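Local coordinates for nitrate regulatory protein (Klebsiella oxytoca, PDB 4AKK) that senses nitrate and nitrite and, in response, binds the nasF operon leader RNA to antiterminate transcription of the nasFEDCBA operon, at residues Ser160-Asn174 with Met186-Leu198. Residues are numbered along the deposited sequence; the frame is centred on the assembly and turned at random.
Sequences SRIIRHLLNIVPQLN and MVALYSFMQGKEL
An antiparallel helix pair inside the nitrate- and nitrite-sensing NIT region brings Pro-171 onto the ring of Tyr-190. Pro-171 CG sits over the ring centre in a CH-pi contact, 3.5 Å from the centroid and 9° off the normal. Tyr-190 reaches there because its CG lies anti to the backbone N (chi1 169°); Gln-351 NE2 of helix 341-358 is hydrogen-bonded both to the tyrosine hydroxyl and to Asn-168 OD1, and the hydroxyl also takes a weak bond from Gln-194 NE2. Next to Pro-171 in the chain, Val-170 CG1 meets Tyr-190 CB and the methyl of Met-186, whose chain bends at chi2 and chi3 to cross the valine nearly at a right angle.

The axis of the weakly bonded helix 169-173 comes within 9.5 Å of that of 186-198, against 11.3 Å for 160-167. Leu-167 CD2 touches Met-193 CE, while CD1 lies 3.8 Å from Glu-197 CB and also meets Gln-194 NE2. Ile-163 CG2 packs on Glu-197 CD at 3.5 Å. That buried carboxylate is well satisfied, with OE2 salt-bridged to Arg-77, hydrogen-bonded to Gln-201 and joined through a water to Ser-160 O, and OE1 hydrogen-bonded to Gln-74.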
ATOM      1  N   SER A 160       1.096 -13.188  21.531  1.00 27.27           N
ATOM      2  CA  SER A 160       1.041 -12.745  20.151  1.00 25.55           C
ATOM      3  C   SER A 160       0.921 -11.230  20.051  1.00 28.46           C
ATOM      4  O   SER A 160       1.458 -10.634  19.127  1.00 28.99           O
ATOM      5  CB  SER A 160      -0.130 -13.402  19.420  1.00 31.17           C
ATOM      6  OG  SER A 160       0.048 -14.802  19.345  1.00 32.17           O
ATOM      7  N   ARG A 161       0.185 -10.620  20.981  1.00 26.82           N
ATOM      8  CA  ARG A 161      -0.017  -9.172  20.976  1.00 31.13           C
ATOM      9  C   ARG A 161       1.268  -8.405  21.320  1.00 30.15           C
ATOM     10  O   ARG A 161       1.582  -7.399  20.690  1.00 30.01           O
ATOM     11  CB  ARG A 161      -1.140  -8.779  21.936  1.00 30.26           C
ATOM     12  CG  ARG A 161      -1.227  -7.278  22.175  1.00 39.88           C
ATOM     13  CD  ARG A 161      -2.432  -6.908  23.015  1.00 46.57           C
ATOM     14  NE  ARG A 161      -2.340  -7.449  24.367  1.00 49.85           N
ATOM     15  CZ  ARG A 161      -3.222  -7.206  25.331  1.00 55.54           C
ATOM     16  NH1 ARG A 161      -4.265  -6.419  25.094  1.00 57.44           N
ATOM     17  NH2 ARG A 161      -3.060  -7.748  26.531  1.00 53.36           N
ATOM     18  N   ILE A 162       2.006  -8.883  22.319  1.00 29.39           N
ATOM     19  CA  ILE A 162       3.298  -8.294  22.644  1.00 31.54           C
ATOM     20  C   ILE A 162       4.226  -8.375  21.432  1.00 31.45           C
ATOM     21  O   ILE A 162       4.898  -7.409  21.067  1.00 31.25           O
ATOM     22  CB  ILE A 162       3.954  -9.014  23.832  1.00 33.92           C
ATOM     23  CG1 ILE A 162       3.157  -8.745  25.112  1.00 37.73           C
ATOM     24  CG2 ILE A 162       5.404  -8.552  24.005  1.00 33.60           C
ATOM     25  CD1 ILE A 162       3.611  -9.552  26.309  1.00 38.15           C
ATOM     26  N   ILE A 163       4.232  -9.541  20.801  1.00 26.44           N
ATOM     27  CA  ILE A 163       5.039  -9.785  19.615  1.00 27.44           C
ATOM     28  C   ILE A 163       4.708  -8.862  18.439  1.00 30.77           C
ATOM     29  O   ILE A 163       5.605  -8.337  17.768  1.00 28.88           O
ATOM     30  CB  ILE A 163       4.949 -11.278  19.180  1.00 21.97           C
ATOM     31  CG1 ILE A 163       5.716 -12.151  20.188  1.00 28.56           C
ATOM     32  CG2 ILE A 163       5.522 -11.449  17.771  1.00 27.90           C
ATOM     33  CD1 ILE A 163       5.415 -13.661  20.104  1.00 27.03           C
ATOM     34  N   ARG A 164       3.422  -8.658  18.192  1.00 27.88           N
ATOM     35  CA  ARG A 164       2.991  -7.830  17.069  1.00 27.03           C
ATOM     36  C   ARG A 164       3.414  -6.359  17.193  1.00 28.64           C
ATOM     37  O   ARG A 164       3.810  -5.729  16.206  1.00 28.62           O
ATOM     38  CB  ARG A 164       1.471  -7.923  16.903  1.00 27.62           C
ATOM     39  CG  ARG A 164       0.888  -6.907  15.915  1.00 33.11           C
ATOM     40  CD  ARG A 164      -0.562  -7.227  15.597  1.00 38.85           C
ATOM     41  NE  ARG A 164      -1.343  -7.394  16.816  1.00 39.40           N
ATOM     42  CZ  ARG A 164      -1.998  -6.408  17.420  1.00 50.31           C
ATOM     43  NH1 ARG A 164      -1.983  -5.180  16.904  1.00 46.10           N
ATOM     44  NH2 ARG A 164      -2.680  -6.656  18.530  1.00 44.70           N
ATOM     45  N   HIS A 165       3.319  -5.807  18.396  1.00 31.66           N
ATOM     46  CA  HIS A 165       3.754  -4.432  18.626  1.00 33.47           C
ATOM     47  C   HIS A 165       5.268  -4.272  18.539  1.00 30.00           C
ATOM     48  O   HIS A 165       5.759  -3.219  18.153  1.00 32.90           O
ATOM     49  CB  HIS A 165       3.232  -3.914  19.958  1.00 33.51           C
ATOM     50  CG  HIS A 165       1.745  -3.781  19.990  1.00 42.16           C
ATOM     51  ND1 HIS A 165       0.895  -3.138  19.157  1.00 49.89           N
ATOM     52  CD2 HIS A 165       0.959  -4.398  20.938  1.00 36.48           C
ATOM     53  CE1 HIS A 165      -0.375  -3.362  19.624  1.00 43.59           C
ATOM     54  NE2 HIS A 165      -0.310  -4.122  20.701  1.00 41.31           N
ATOM     55  N   LEU A 166       6.000  -5.324  18.879  1.00 30.28           N
ATOM     56  CA  LEU A 166       7.454  -5.293  18.763  1.00 29.90           C
ATOM     57  C   LEU A 166       7.817  -5.273  17.294  1.00 30.34           C
ATOM     58  O   LEU A 166       8.637  -4.471  16.868  1.00 30.07           O
ATOM     59  CB  LEU A 166       8.087  -6.502  19.454  1.00 27.42           C
ATOM     60  CG  LEU A 166       8.135  -6.394  20.974  1.00 28.33           C
ATOM     61  CD1 LEU A 166       8.515  -7.730  21.591  1.00 29.77           C
ATOM     62  CD2 LEU A 166       9.112  -5.287  21.390  1.00 32.43           C
ATOM     63  N   LEU A 167       7.181  -6.154  16.529  1.00 29.43           N
ATOM     64  CA  LEU A 167       7.385  -6.245  15.090  1.00 33.88           C
ATOM     65  C   LEU A 167       7.010  -4.969  14.344  1.00 32.47           C
ATOM     66  O   LEU A 167       7.667  -4.615  13.369  1.00 32.58           O
ATOM     67  CB  LEU A 167       6.592  -7.422  14.510  1.00 37.28           C
ATOM     68  CG  LEU A 167       7.113  -8.818  14.840  1.00 35.68           C
ATOM     69  CD1 LEU A 167       6.277  -9.880  14.138  1.00 38.55           C
ATOM     70  CD2 LEU A 167       8.575  -8.953  14.458  1.00 36.51           C
ATOM     71  N   ASN A 168       5.961  -4.288  14.803  1.00 29.92           N
ATOM     72  CA  ASN A 168       5.510  -3.045  14.183  1.00 35.49           C
ATOM     73  C   ASN A 168       6.535  -1.927  14.319  1.00 31.58           C
ATOM     74  O   ASN A 168       6.443  -0.911  13.636  1.00 40.24           O
ATOM     75  CB  ASN A 168       4.160  -2.568  14.762  1.00 35.29           C
ATOM     76  CG  ASN A 168       2.991  -3.470  14.382  1.00 38.83           C
ATOM     77  OD1 ASN A 168       3.092  -4.290  13.475  1.00 42.38           O
ATOM     78  ND2 ASN A 168       1.870  -3.317  15.090  1.00 39.17           N
ATOM     79  N   ILE A 169       7.510  -2.092  15.202  1.00 29.49           N
ATOM     80  CA  ILE A 169       8.560  -1.086  15.277  1.00 33.15           C
ATOM     81  C   ILE A 169       9.410  -1.107  14.004  1.00 33.71           C
ATOM     82  O   ILE A 169       9.842  -0.068  13.529  1.00 36.81           O
ATOM     83  CB  ILE A 169       9.479  -1.283  16.486  1.00 29.38           C
ATOM     84  CG1 ILE A 169       8.703  -1.106  17.797  1.00 29.92           C
ATOM     85  CG2 ILE A 169      10.669  -0.320  16.392  1.00 30.87           C
ATOM     86  CD1 ILE A 169       9.496  -1.499  19.033  1.00 30.19           C
ATOM     87  N   VAL A 170       9.627  -2.296  13.453  1.00 35.37           N
ATOM     88  CA  VAL A 170      10.607  -2.486  12.375  1.00 32.64           C
ATOM     89  C   VAL A 170      10.368  -1.678  11.093  1.00 37.15           C
ATOM     90  O   VAL A 170      11.270  -0.977  10.637  1.00 38.36           O
ATOM     91  CB  VAL A 170      10.793  -3.975  12.028  1.00 35.21           C
ATOM     92  CG1 VAL A 170      11.780  -4.131  10.879  1.00 37.64           C
ATOM     93  CG2 VAL A 170      11.277  -4.743  13.247  1.00 33.13           C
ATOM     94  N   PRO A 171       9.165  -1.780  10.504  1.00 38.33           N
ATOM     95  CA  PRO A 171       8.869  -1.001   9.295  1.00 42.85           C
ATOM     96  C   PRO A 171       8.963   0.498   9.561  1.00 38.77           C
ATOM     97  O   PRO A 171       9.320   1.278   8.681  1.00 34.19           O
ATOM     98  CB  PRO A 171       7.413  -1.375   8.975  1.00 47.11           C
ATOM     99  CG  PRO A 171       7.151  -2.645   9.736  1.00 39.55           C
ATOM    100  CD  PRO A 171       7.997  -2.553  10.964  1.00 36.28           C
ATOM    101  N   GLN A 172       8.629   0.900  10.776  1.00 39.67           N
ATOM    102  CA  GLN A 172       8.702   2.305  11.138  1.00 39.23           C
ATOM    103  C   GLN A 172      10.155   2.762  11.141  1.00 41.50           C
ATOM    104  O   GLN A 172      10.451   3.926  10.891  1.00 37.19           O
ATOM    105  CB  GLN A 172       8.098   2.534  12.521  1.00 39.39           C
ATOM    106  CG  GLN A 172       7.707   3.972  12.744  1.00 37.99           C
ATOM    107  CD  GLN A 172       6.539   4.351  11.884  1.00 41.87           C
ATOM    108  OE1 GLN A 172       5.526   3.647  11.862  1.00 47.60           O
ATOM    109  NE2 GLN A 172       6.665   5.459  11.157  1.00 44.84           N
ATOM    110  N   LEU A 173      11.055   1.829  11.433  1.00 39.71           N
ATOM    111  CA  LEU A 173      12.485   2.103  11.387  1.00 44.52           C
ATOM    112  C   LEU A 173      12.930   2.677  10.045  1.00 42.59           C
ATOM    113  O   LEU A 173      13.860   3.478   9.997  1.00 46.33           O
ATOM    114  CB  LEU A 173      13.292   0.841  11.707  1.00 44.39           C
ATOM    115  CG  LEU A 173      13.474   0.523  13.188  1.00 41.52           C
ATOM    116  CD1 LEU A 173      14.492  -0.591  13.366  1.00 35.20           C
ATOM    117  CD2 LEU A 173      13.906   1.768  13.934  1.00 42.49           C
ATOM    118  N   ASN A 174      12.266   2.273   8.962  1.00 45.12           N
ATOM    119  CA  ASN A 174      12.566   2.802   7.625  1.00 45.77           C
ATOM    120  C   ASN A 174      12.247   4.284   7.382  1.00 50.74           C
ATOM    121  O   ASN A 174      12.804   4.898   6.468  1.00 55.70           O
ATOM    122  CB  ASN A 174      11.893   1.953   6.546  1.00 54.61           C
ATOM    123  CG  ASN A 174      12.802   0.864   6.012  1.00 50.85           C
ATOM    124  OD1 ASN A 174      13.999   0.840   6.308  1.00 54.53           O
ATOM    125  ND2 ASN A 174      12.246  -0.035   5.210  1.00 45.38           N
ATOM    126  N   MET A 186      15.884  -4.018   5.331  1.00 35.26           N
ATOM    127  CA  MET A 186      14.991  -3.955   6.477  1.00 35.95           C
ATOM    128  C   MET A 186      13.630  -4.528   6.132  1.00 33.58           C
ATOM    129  O   MET A 186      13.051  -5.269   6.917  1.00 32.80           O
ATOM    130  CB  MET A 186      14.857  -2.526   7.022  1.00 36.34           C
ATOM    131  CG  MET A 186      15.996  -2.125   7.948  1.00 44.45           C
ATOM    132  SD  MET A 186      15.866  -2.721   9.658  1.00 36.08           S
ATOM    133  CE  MET A 186      14.923  -4.211   9.492  1.00 36.24           C
ATOM    134  N   VAL A 187      13.124  -4.202   4.951  1.00 36.02           N
ATOM    135  CA  VAL A 187      11.824  -4.722   4.544  1.00 36.39           C
ATOM    136  C   VAL A 187      11.863  -6.236   4.302  1.00 28.90           C
ATOM    137  O   VAL A 187      10.945  -6.957   4.697  1.00 32.13           O
ATOM    138  CB  VAL A 187      11.274  -3.975   3.313  1.00 35.93           C
ATOM    139  CG1 VAL A 187      10.088  -4.729   2.706  1.00 34.43           C
ATOM    140  CG2 VAL A 187      10.859  -2.572   3.712  1.00 38.91           C
ATOM    141  N   ALA A 188      12.926  -6.712   3.664  1.00 33.46           N
ATOM    142  CA  ALA A 188      13.123  -8.148   3.463  1.00 30.45           C
ATOM    143  C   ALA A 188      13.151  -8.892   4.802  1.00 33.54           C
ATOM    144  O   ALA A 188      12.537  -9.949   4.946  1.00 32.32           O
ATOM    145  CB  ALA A 188      14.423  -8.408   2.682  1.00 30.82           C
ATOM    146  N   LEU A 189      13.877  -8.338   5.772  1.00 31.17           N
ATOM    147  CA  LEU A 189      13.934  -8.901   7.115  1.00 34.39           C
ATOM    148  C   LEU A 189      12.565  -8.894   7.802  1.00 30.12           C
ATOM    149  O   LEU A 189      12.121  -9.915   8.341  1.00 29.98           O
ATOM    150  CB  LEU A 189      14.947  -8.131   7.973  1.00 36.89           C
ATOM    151  CG  LEU A 189      14.952  -8.475   9.463  1.00 34.65           C
ATOM    152  CD1 LEU A 189      15.388  -9.917   9.665  1.00 37.69           C
ATOM    153  CD2 LEU A 189      15.852  -7.521  10.254  1.00 39.39           C
ATOM    154  N   TYR A 190      11.906  -7.739   7.783  1.00 30.29           N
ATOM    155  CA  TYR A 190      10.577  -7.610   8.369  1.00 32.15           C
ATOM    156  C   TYR A 190       9.627  -8.622   7.737  1.00 30.99           C
ATOM    157  O   TYR A 190       8.860  -9.282   8.432  1.00 25.38           O
ATOM    158  CB  TYR A 190      10.024  -6.191   8.176  1.00 30.11           C
ATOM    159  CG  TYR A 190       8.564  -6.081   8.530  1.00 32.99           C
ATOM    160  CD1 TYR A 190       8.142  -6.218   9.846  1.00 36.09           C
ATOM    161  CD2 TYR A 190       7.605  -5.857   7.553  1.00 33.70           C
ATOM    162  CE1 TYR A 190       6.813  -6.133  10.182  1.00 36.61           C
ATOM    163  CE2 TYR A 190       6.265  -5.772   7.881  1.00 40.01           C
ATOM    164  CZ  TYR A 190       5.877  -5.915   9.201  1.00 41.39           C
ATOM    165  OH  TYR A 190       4.552  -5.833   9.545  1.00 51.14           O
ATOM    166  N   SER A 191       9.675  -8.731   6.411  1.00 29.39           N
ATOM    167  CA  SER A 191       8.828  -9.696   5.720  1.00 31.14           C
ATOM    168  C   SER A 191       9.083 -11.078   6.286  1.00 32.09           C
ATOM    169  O   SER A 191       8.153 -11.818   6.574  1.00 33.29           O
ATOM    170  CB  SER A 191       9.102  -9.711   4.220  1.00 30.28           C
ATOM    171  OG  SER A 191       8.899  -8.434   3.652  1.00 29.87           O
ATOM    172  N   PHE A 192      10.357 -11.428   6.424  1.00 31.55           N
ATOM    173  CA  PHE A 192      10.728 -12.739   6.915  1.00 31.59           C
ATOM    174  C   PHE A 192      10.271 -12.925   8.366  1.00 31.18           C
ATOM    175  O   PHE A 192       9.718 -13.963   8.720  1.00 28.86           O
ATOM    176  CB  PHE A 192      12.246 -12.934   6.796  1.00 32.02           C
ATOM    177  CG  PHE A 192      12.701 -14.327   7.096  1.00 37.97           C
ATOM    178  CD1 PHE A 192      12.916 -14.732   8.405  1.00 33.84           C
ATOM    179  CD2 PHE A 192      12.909 -15.238   6.069  1.00 33.72           C
ATOM    180  CE1 PHE A 192      13.335 -16.018   8.686  1.00 35.00           C
ATOM    181  CE2 PHE A 192      13.326 -16.527   6.346  1.00 34.02           C
ATOM    182  CZ  PHE A 192      13.538 -16.916   7.653  1.00 32.79           C
ATOM    183  N   MET A 193      10.521 -11.918   9.201  1.00 29.82           N
ATOM    184  CA  MET A 193      10.164 -11.986  10.611  1.00 30.46           C
ATOM    185  C   MET A 193       8.657 -12.204  10.739  1.00 32.19           C
ATOM    186  O   MET A 193       8.185 -12.953  11.600  1.00 33.69           O
ATOM    187  CB  MET A 193      10.565 -10.688  11.343  1.00 33.67           C
ATOM    188  CG  MET A 193      12.053 -10.572  11.726  1.00 32.67           C
ATOM    189  SD  MET A 193      12.533  -8.936  12.374  1.00 32.02           S
ATOM    190  CE  MET A 193      11.831  -9.016  14.003  1.00 35.22           C
ATOM    191  N   GLN A 194       7.908 -11.535   9.872  1.00 30.80           N
ATOM    192  CA  GLN A 194       6.456 -11.593   9.907  1.00 35.33           C
ATOM    193  C   GLN A 194       5.932 -12.958   9.444  1.00 27.42           C
ATOM    194  O   GLN A 194       5.008 -13.504  10.038  1.00 27.22           O
ATOM    195  CB  GLN A 194       5.860 -10.460   9.060  1.00 33.13           C
ATOM    196  CG  GLN A 194       4.371 -10.266   9.264  1.00 38.33           C
ATOM    197  CD  GLN A 194       4.010  -9.949  10.704  1.00 42.16           C
ATOM    198  OE1 GLN A 194       3.420 -10.777  11.406  1.00 38.65           O
ATOM    199  NE2 GLN A 194       4.371  -8.754  11.156  1.00 39.25           N
ATOM    200  N   GLY A 195       6.530 -13.517   8.399  1.00 26.81           N
ATOM    201  CA  GLY A 195       6.158 -14.852   7.972  1.00 28.13           C
ATOM    202  C   GLY A 195       6.405 -15.873   9.078  1.00 27.62           C
ATOM    203  O   GLY A 195       5.618 -16.805   9.279  1.00 28.29           O
ATOM    204  N   LYS A 196       7.514 -15.687   9.789  1.00 28.43           N
ATOM    205  CA  LYS A 196       7.953 -16.593  10.849  1.00 29.19           C
ATOM    206  C   LYS A 196       7.021 -16.467  12.039  1.00 31.12           C
ATOM    207  O   LYS A 196       6.715 -17.456  12.701  1.00 30.07           O
ATOM    208  CB  LYS A 196       9.387 -16.237  11.254  1.00 30.46           C
ATOM    209  CG  LYS A 196       9.965 -17.018  12.406  1.00 30.63           C
ATOM    210  CD  LYS A 196      11.472 -16.737  12.518  1.00 38.49           C
ATOM    211  CE  LYS A 196      12.075 -17.322  13.789  1.00 36.20           C
ATOM    212  NZ  LYS A 196      11.843 -16.454  14.975  1.00 34.07           N
ATOM    213  N   GLU A 197       6.564 -15.247  12.313  1.00 27.34           N
ATOM    214  CA  GLU A 197       5.596 -15.048  13.391  1.00 28.83           C
ATOM    215  C   GLU A 197       4.285 -15.791  13.104  1.00 29.30           C
ATOM    216  O   GLU A 197       3.700 -16.426  13.990  1.00 35.74           O
ATOM    217  CB  GLU A 197       5.317 -13.557  13.606  1.00 28.10           C
ATOM    218  CG  GLU A 197       4.030 -13.267  14.401  1.00 25.92           C
ATOM    219  CD  GLU A 197       3.983 -13.950  15.779  1.00 33.45           C
ATOM    220  OE1 GLU A 197       4.989 -14.585  16.178  1.00 36.54           O
ATOM    221  OE2 GLU A 197       2.935 -13.857  16.469  1.00 32.34           O
ATOM    222  N   LEU A 198       3.825 -15.690  11.869  1.00 26.19           N
ATOM    223  CA  LEU A 198       2.590 -16.333  11.448  1.00 27.55           C
ATOM    224  C   LEU A 198       2.755 -17.844  11.418  1.00 27.89           C
ATOM    225  O   LEU A 198       1.796 -18.569  11.654  1.00 29.80           O
ATOM    226  CB  LEU A 198       2.157 -15.821  10.069  1.00 28.51           C
ATOM    227  CG  LEU A 198       1.734 -14.340   9.998  1.00 32.94           C
ATOM    228  CD1 LEU A 198       1.161 -13.998   8.630  1.00 25.75           C
ATOM    229  CD2 LEU A 198       0.732 -13.981  11.076  1.00 27.92           C
TER
HETATM  230  O   HOH W   1       2.085 -11.437  16.584  1.00 29.19           O